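Local coordinates for protein similar to yteR (Bacilus subtilis) (Clostridium acetobutylicum, PDB 4WU0) that probably hydrolyses unsaturated rhamnogalacturonan fragments of pectin, as a family 105 glycoside hydrolase related to YteR, at residues Tyr261-Ser265 with Leu313-Cys317. Sequence-based numbering, arbitrary orientation.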
loop_
_atom_site.group_PDB
_atom_site.type_symbol
_atom_site.label_atom_id
_atom_site.label_comp_id
_atom_site.label_asym_id
_atom_site.label_seq_id
_atom_site.Cartn_x
_atom_site.Cartn_y
_atom_site.Cartn_z
ATOM N N TYR A 261 -10.090 -15.736 -7.276
ATOM C CA TYR A 261 -9.182 -15.509 -8.401
ATOM C C TYR A 261 -7.849 -14.991 -7.903
ATOM O O TYR A 261 -7.781 -14.325 -6.859
ATOM C CB TYR A 261 -9.799 -14.532 -9.407
ATOM C CG TYR A 261 -10.071 -13.138 -8.892
ATOM C CD1 TYR A 261 -11.241 -12.835 -8.201
ATOM C CD2 TYR A 261 -9.164 -12.108 -9.130
ATOM C CE1 TYR A 261 -11.489 -11.560 -7.760
ATOM C CE2 TYR A 261 -9.396 -10.839 -8.702
ATOM C CZ TYR A 261 -10.564 -10.556 -8.010
ATOM O OH TYR A 261 -10.789 -9.281 -7.578
ATOM N N LEU A 262 -6.804 -15.299 -8.665
ATOM C CA LEU A 262 -5.477 -14.767 -8.406
ATOM C C LEU A 262 -5.502 -13.289 -8.729
ATOM O O LEU A 262 -5.897 -12.897 -9.830
ATOM C CB LEU A 262 -4.442 -15.516 -9.273
ATOM C CG LEU A 262 -4.396 -17.027 -9.080
ATOM C CD1 LEU A 262 -3.457 -17.669 -10.085
ATOM C CD2 LEU A 262 -3.961 -17.377 -7.666
ATOM N N GLU A 263 -5.087 -12.464 -7.768
ATOM C CA GLU A 263 -5.282 -11.019 -7.871
ATOM C C GLU A 263 -3.940 -10.289 -7.855
ATOM O O GLU A 263 -3.056 -10.564 -7.032
ATOM C CB GLU A 263 -6.237 -10.545 -6.764
ATOM C CG GLU A 263 -6.764 -9.129 -6.942
ATOM C CD GLU A 263 -5.783 -8.045 -6.527
ATOM O OE1 GLU A 263 -5.058 -8.267 -5.545
ATOM O OE2 GLU A 263 -5.750 -6.945 -7.162
ATOM N N ALA A 264 -3.793 -9.351 -8.784
ATOM C CA ALA A 264 -2.478 -8.804 -9.119
ATOM C C ALA A 264 -1.944 -7.777 -8.141
ATOM O O ALA A 264 -0.725 -7.708 -7.910
ATOM C CB ALA A 264 -2.512 -8.194 -10.519
ATOM N N SER A 265 -2.811 -6.916 -7.611
ATOM C CA SER A 265 -2.306 -5.851 -6.767
ATOM C C SER A 265 -1.801 -6.395 -5.428
ATOM O O SER A 265 -0.682 -6.091 -5.029
ATOM C CB SER A 265 -3.325 -4.720 -6.600
ATOM O OG SER A 265 -4.418 -5.097 -5.787
ATOM N N LEU A 313 -1.013 -4.721 -17.291
ATOM C CA LEU A 313 -1.139 -5.491 -16.063
ATOM C C LEU A 313 -2.613 -5.814 -15.850
ATOM O O LEU A 313 -3.440 -4.929 -15.752
ATOM C CB LEU A 313 -0.603 -4.710 -14.868
ATOM C CG LEU A 313 -0.630 -5.430 -13.513
ATOM C CD1 LEU A 313 0.320 -6.589 -13.469
ATOM C CD2 LEU A 313 -0.305 -4.450 -12.389
ATOM N N ASN A 314 -2.921 -7.100 -15.779
ATOM C CA ASN A 314 -4.295 -7.563 -15.680
ATOM C C ASN A 314 -4.639 -8.091 -14.290
ATOM O O ASN A 314 -3.753 -8.355 -13.488
ATOM C CB ASN A 314 -4.475 -8.712 -16.680
ATOM C CG ASN A 314 -4.204 -8.304 -18.128
ATOM O OD1 ASN A 314 -3.268 -8.791 -18.782
ATOM N ND2 ASN A 314 -5.062 -7.483 -18.651
ATOM N N LYS A 315 -5.934 -8.293 -14.061
ATOM C CA LYS A 315 -6.487 -9.001 -12.906
ATOM C C LYS A 315 -6.326 -8.243 -11.603
ATOM O O LYS A 315 -6.000 -8.824 -10.554
ATOM C CB LYS A 315 -5.908 -10.410 -12.779
ATOM C CG LYS A 315 -5.826 -11.205 -14.092
ATOM C CD LYS A 315 -7.192 -11.345 -14.778
ATOM C CE LYS A 315 -7.050 -12.170 -16.054
ATOM N NZ LYS A 315 -8.354 -12.378 -16.742
ATOM N N ILE A 316 -6.647 -6.958 -11.660
ATOM C CA ILE A 316 -6.537 -6.099 -10.488
ATOM C C ILE A 316 -7.928 -5.819 -9.921
ATOM O O ILE A 316 -8.820 -5.399 -10.628
ATOM C CB ILE A 316 -5.867 -4.769 -10.856
ATOM C CG1 ILE A 316 -4.497 -4.998 -11.513
ATOM C CG2 ILE A 316 -5.785 -3.875 -9.645
ATOM C CD1 ILE A 316 -4.056 -3.819 -12.332
ATOM N N CYS A 317 -8.104 -6.045 -8.629
ATOM C CA CYS A 317 -9.380 -5.694 -8.003
ATOM C C CYS A 317 -9.495 -4.175 -7.998
ATOM O O CYS A 317 -8.664 -3.509 -7.406
ATOM C CB CYS A 317 -9.433 -6.219 -6.569
ATOM S SG CYS A 317 -10.947 -5.652 -5.719
#
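The backbone N-H of A264 donates to K315 O, N to O 2.9 Å, joining the start of helix 264-279 to strand 311-317 where that strand is interrupted. The two segments run 109° apart end to end, and they draw closest where the CA atoms of A264 and I316 stand 5.1 Å apart. The A264 N-H reaches the carbonyl from above its plane, and E263 CA adds a CH...O contact to the same oxygen. K315 has a left-handed backbone conformation, within the N314-K315 interruption of the strand. This is the middle strand of a small antiparallel sheet, between 303-305 and 340-341, set among the helices of a six-hairpin-clan glycoside hydrolase domain.

E263 is the N-cap of the helix, and its carboxylate reaches across to the strand. CG lies anti to the backbone N (chi1 -167°), and a bend at chi2 turns OE2 onto C317 N, which donates to it at 2.9 Å in a nearly straight bond, on the anti side of the oxygen. S265 N approaches OE2 from above the carboxylate plane, closing the capping bond, while S265 OG takes the syn lone pair at 2.7 Å. The other oxygen, OE1, accepts from G266 N.

A264 CB points into the strand, 3.9 Å from I316 CG1, and F302 of helix 288-302 packs on the same methyl. I316 CG2 lies beside S265 CB. At the Y261 end of its segment, the hydroxyl OH rests against C317 CB at 3.5 Å.

Three donors thus grip OE2, and with OE1 also bonded the buried carboxylate is fixed in rotation. The N-H groups at the helix start and R200, which bonds S265 OG and C317 O and forms a weak, long ion pair with OE2, would be expected to stabilise its negative charge. One acid therefore caps the helix and ties it to the resumed strand.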